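Local coordinates for protein alpha-L-rhamnosidase (Streptomyces avermitilis, PDB 3W5M) that hydrolyses terminal non-reducing alpha-L-rhamnose residues from alpha-L-rhamnosides, including citrus flavonoids and gum arabic, and carries a calcium-dependent rhamnose-binding module, at residues R590-F602 / A651-K663. Numbering follows the deposited sequence.
Sequences RVMHTSAPFTFEF and AAYTMESARFLTK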
# COMPACT_ATOMS: atom_id res chain seq x y z
N ARG A 590 4.81 11.25 -10.23
CA ARG A 590 3.81 10.37 -10.83
C ARG A 590 3.14 9.67 -9.67
O ARG A 590 3.76 8.85 -9.01
CB ARG A 590 4.45 9.38 -11.80
CG ARG A 590 5.17 10.09 -12.95
CD ARG A 590 5.89 9.11 -13.87
NE ARG A 590 6.84 8.31 -13.11
CZ ARG A 590 7.15 7.03 -13.34
NH1 ARG A 590 6.61 6.34 -14.35
NH2 ARG A 590 8.05 6.44 -12.54
N VAL A 591 1.90 10.06 -9.39
CA VAL A 591 1.14 9.57 -8.23
C VAL A 591 0.58 8.17 -8.56
O VAL A 591 -0.18 8.04 -9.53
CB VAL A 591 -0.02 10.53 -7.94
CG1 VAL A 591 -0.91 10.03 -6.79
CG2 VAL A 591 0.52 11.92 -7.62
N MET A 592 0.95 7.17 -7.76
CA MET A 592 0.56 5.78 -7.99
C MET A 592 -0.24 5.22 -6.84
O MET A 592 0.13 5.42 -5.70
CB MET A 592 1.81 4.91 -8.10
CG MET A 592 2.58 5.19 -9.35
SD MET A 592 4.15 4.28 -9.36
CE MET A 592 4.94 5.13 -10.74
N HIS A 593 -1.33 4.51 -7.17
CA HIS A 593 -2.13 3.80 -6.14
C HIS A 593 -3.05 2.81 -6.82
O HIS A 593 -3.07 2.71 -8.06
CB HIS A 593 -2.95 4.78 -5.24
CG HIS A 593 -3.77 5.79 -5.98
ND1 HIS A 593 -4.97 5.48 -6.59
CD2 HIS A 593 -3.60 7.13 -6.14
CE1 HIS A 593 -5.48 6.58 -7.13
NE2 HIS A 593 -4.67 7.59 -6.86
N THR A 594 -3.77 2.03 -6.02
CA THR A 594 -4.77 1.14 -6.58
C THR A 594 -5.73 1.84 -7.57
O THR A 594 -6.17 2.98 -7.34
CB THR A 594 -5.54 0.39 -5.47
OG1 THR A 594 -6.37 -0.62 -6.07
CG2 THR A 594 -6.39 1.33 -4.65
N SER A 595 -6.06 1.15 -8.67
CA SER A 595 -6.91 1.73 -9.70
C SER A 595 -8.34 1.57 -9.26
O SER A 595 -9.02 0.61 -9.64
CB SER A 595 -6.65 1.09 -11.08
OG SER A 595 -6.53 -0.36 -10.98
N ALA A 596 -8.79 2.48 -8.40
CA ALA A 596 -10.18 2.52 -7.96
C ALA A 596 -10.61 3.97 -8.02
O ALA A 596 -9.78 4.85 -7.78
CB ALA A 596 -10.31 1.97 -6.53
N PRO A 597 -11.88 4.23 -8.37
CA PRO A 597 -12.35 5.61 -8.49
C PRO A 597 -12.52 6.29 -7.13
O PRO A 597 -12.75 5.62 -6.11
CB PRO A 597 -13.74 5.46 -9.15
CG PRO A 597 -14.14 4.03 -8.94
CD PRO A 597 -12.89 3.23 -8.79
N PHE A 598 -12.38 7.62 -7.12
CA PHE A 598 -12.78 8.40 -5.94
C PHE A 598 -14.30 8.52 -5.95
O PHE A 598 -14.91 8.68 -6.99
CB PHE A 598 -12.10 9.78 -5.95
CG PHE A 598 -10.62 9.69 -5.75
CD1 PHE A 598 -9.77 9.51 -6.85
CD2 PHE A 598 -10.09 9.69 -4.46
CE1 PHE A 598 -8.40 9.35 -6.64
CE2 PHE A 598 -8.71 9.54 -4.26
CZ PHE A 598 -7.87 9.37 -5.35
N THR A 599 -14.92 8.41 -4.78
CA THR A 599 -16.36 8.25 -4.74
C THR A 599 -17.06 9.25 -3.82
O THR A 599 -18.24 9.10 -3.52
CB THR A 599 -16.75 6.82 -4.30
OG1 THR A 599 -16.05 6.51 -3.09
CG2 THR A 599 -16.40 5.78 -5.41
N PHE A 600 -16.34 10.28 -3.37
CA PHE A 600 -16.99 11.30 -2.53
C PHE A 600 -16.50 12.70 -2.82
O PHE A 600 -15.34 13.02 -2.53
CB PHE A 600 -16.82 10.99 -1.03
CG PHE A 600 -17.90 11.60 -0.17
CD1 PHE A 600 -17.80 12.91 0.29
CD2 PHE A 600 -19.05 10.86 0.18
CE1 PHE A 600 -18.81 13.47 1.07
CE2 PHE A 600 -20.04 11.42 0.96
CZ PHE A 600 -19.92 12.73 1.41
N GLU A 601 -17.39 13.52 -3.37
CA GLU A 601 -17.09 14.95 -3.58
C GLU A 601 -17.69 15.72 -2.41
O GLU A 601 -18.85 15.54 -2.09
CB GLU A 601 -17.73 15.45 -4.86
CG GLU A 601 -17.49 14.58 -6.08
CD GLU A 601 -16.60 15.26 -7.09
OE1 GLU A 601 -16.45 16.49 -6.99
OE2 GLU A 601 -16.05 14.56 -7.97
N PHE A 602 -16.89 16.58 -1.79
CA PHE A 602 -17.30 17.28 -0.58
C PHE A 602 -16.77 18.71 -0.66
O PHE A 602 -15.58 18.91 -0.91
CB PHE A 602 -16.70 16.56 0.63
CG PHE A 602 -16.98 17.21 1.96
CD1 PHE A 602 -18.23 17.14 2.55
CD2 PHE A 602 -15.96 17.85 2.66
CE1 PHE A 602 -18.47 17.71 3.81
CE2 PHE A 602 -16.18 18.42 3.90
CZ PHE A 602 -17.44 18.35 4.48
N ALA A 651 -12.57 5.46 4.58
CA ALA A 651 -12.03 4.98 3.29
C ALA A 651 -13.14 4.56 2.35
O ALA A 651 -13.06 4.84 1.15
CB ALA A 651 -11.10 3.79 3.53
N ALA A 652 -14.17 3.91 2.89
CA ALA A 652 -15.31 3.46 2.07
C ALA A 652 -16.26 4.57 1.60
O ALA A 652 -17.13 4.32 0.75
CB ALA A 652 -16.09 2.36 2.79
N TYR A 653 -16.13 5.79 2.15
CA TYR A 653 -16.78 6.94 1.54
C TYR A 653 -15.95 7.45 0.36
O TYR A 653 -16.49 7.71 -0.73
CB TYR A 653 -16.92 8.08 2.56
CG TYR A 653 -18.13 8.07 3.49
CD1 TYR A 653 -19.37 8.56 3.07
CD2 TYR A 653 -18.01 7.66 4.80
CE1 TYR A 653 -20.48 8.59 3.94
CE2 TYR A 653 -19.10 7.69 5.67
CZ TYR A 653 -20.33 8.17 5.24
OH TYR A 653 -21.41 8.21 6.13
N THR A 654 -14.65 7.61 0.57
CA THR A 654 -13.88 8.45 -0.35
C THR A 654 -13.34 7.75 -1.60
O THR A 654 -13.16 8.40 -2.61
CB THR A 654 -12.77 9.19 0.38
OG1 THR A 654 -12.25 8.31 1.36
CG2 THR A 654 -13.35 10.44 1.09
N MET A 655 -13.10 6.44 -1.54
CA MET A 655 -12.76 5.66 -2.75
C MET A 655 -13.55 4.37 -2.74
O MET A 655 -13.97 3.90 -1.67
CB MET A 655 -11.29 5.29 -2.78
CG MET A 655 -10.34 6.46 -2.83
SD MET A 655 -8.60 5.98 -2.77
CE MET A 655 -8.30 5.30 -4.42
N GLU A 656 -13.79 3.82 -3.92
CA GLU A 656 -14.32 2.46 -4.00
C GLU A 656 -13.26 1.54 -3.38
O GLU A 656 -12.20 1.31 -3.95
CB GLU A 656 -14.66 2.07 -5.43
CG GLU A 656 -15.26 0.65 -5.53
CD GLU A 656 -14.21 -0.43 -5.81
OE1 GLU A 656 -13.58 -0.39 -6.89
OE2 GLU A 656 -14.02 -1.35 -4.96
N SER A 657 -13.55 1.06 -2.17
CA SER A 657 -12.57 0.33 -1.38
C SER A 657 -12.94 -1.15 -1.25
O SER A 657 -12.21 -1.91 -0.61
CB SER A 657 -12.43 0.97 0.03
OG SER A 657 -11.92 2.30 -0.09
N ALA A 658 -14.02 -1.58 -1.92
CA ALA A 658 -14.46 -2.97 -1.80
C ALA A 658 -13.46 -3.98 -2.35
O ALA A 658 -13.11 -4.93 -1.67
CB ALA A 658 -15.81 -3.16 -2.45
N ARG A 659 -13.01 -3.82 -3.59
CA ARG A 659 -12.08 -4.79 -4.12
C ARG A 659 -10.77 -4.75 -3.30
O ARG A 659 -10.16 -5.80 -3.03
CB ARG A 659 -11.77 -4.49 -5.58
CG ARG A 659 -12.95 -4.74 -6.55
CD ARG A 659 -12.52 -4.32 -7.97
NE ARG A 659 -12.32 -2.87 -8.00
CZ ARG A 659 -11.41 -2.24 -8.76
NH1 ARG A 659 -10.60 -2.92 -9.56
NH2 ARG A 659 -11.30 -0.92 -8.69
N PHE A 660 -10.32 -3.54 -2.93
CA PHE A 660 -9.02 -3.38 -2.27
C PHE A 660 -9.02 -4.05 -0.89
O PHE A 660 -8.12 -4.82 -0.58
CB PHE A 660 -8.65 -1.89 -2.11
CG PHE A 660 -7.19 -1.65 -1.76
CD1 PHE A 660 -6.17 -1.86 -2.72
CD2 PHE A 660 -6.83 -1.23 -0.49
CE1 PHE A 660 -4.82 -1.63 -2.41
CE2 PHE A 660 -5.49 -1.01 -0.16
CZ PHE A 660 -4.49 -1.21 -1.12
N LEU A 661 -10.05 -3.76 -0.10
CA LEU A 661 -10.12 -4.35 1.25
C LEU A 661 -10.60 -5.79 1.26
O LEU A 661 -10.20 -6.54 2.14
CB LEU A 661 -10.90 -3.45 2.23
CG LEU A 661 -10.22 -2.08 2.32
CD1 LEU A 661 -11.14 -1.19 3.13
CD2 LEU A 661 -8.81 -2.15 2.91
N THR A 662 -11.42 -6.19 0.29
CA THR A 662 -11.69 -7.63 0.06
C THR A 662 -10.41 -8.42 -0.12
O THR A 662 -10.21 -9.44 0.52
CB THR A 662 -12.66 -7.88 -1.14
OG1 THR A 662 -13.90 -7.23 -0.88
CG2 THR A 662 -12.92 -9.38 -1.36
N LYS A 663 -9.54 -7.93 -1.00
CA LYS A 663 -8.24 -8.54 -1.22
C LYS A 663 -7.44 -8.56 0.09
O LYS A 663 -6.87 -9.60 0.45
CB LYS A 663 -7.47 -7.75 -2.30
CG LYS A 663 -6.11 -8.32 -2.63
CD LYS A 663 -5.05 -7.70 -1.75
CE LYS A 663 -3.67 -8.13 -2.18
NZ LYS A 663 -2.69 -7.56 -1.23
O HOH W 1 -8.95 -1.63 -11.68
O HOH W 2 -17.19 3.92 -2.03
O HOH W 3 -13.02 11.28 -2.71
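Thr654 O is gripped by the amide of Thr599 at 2.8 Å and by a water that also donates to Phe600 O; Thr599 N stands above the carbonyl plane, 55° out of it. The hydroxyl of the same residue repeats this approach at the preceding carbonyl, Thr599 OG1 donating to Tyr653 O at 2.7 Å, again from above the plane. A chi1 of 51° sets OG1 against that oxygen while CG2 lies near Glu656 N. A second water links OG1 to Ala652 O. Glu656 N to Pro597 O (3.0 Å) joins the Thr599 amide bond to flank Phe598 and Met655, whose backbones form a single beta bridge. The linker from the beta-sandwich strand 587-594 to strand 600-604 thus pairs with the turn joining helices 641-654 and 658-671 of the (alpha/alpha)6 catalytic barrel. Beyond the bridge, Arg659 turns the edge of its guanidinium to Ser595 O, with NH2 at 2.9 Å, while NE and NH2 both hold Glu656 OE1. Glu656 OE2 accepts from Arg659 N at 3.0 Å, capping helix 658-671, so one carboxylate fixes both the helix start and the arginine. Met655 runs alongside Phe598, its chain bent at chi3 to bring CE over one ring face; SD lies 4.5 Å from the centroid, an oblique Met-aromatic contact. At the far end, Tyr653 presents its edge to the face of Phe600, planes at 87°, and its hydroxyl bonds to Ile933 O.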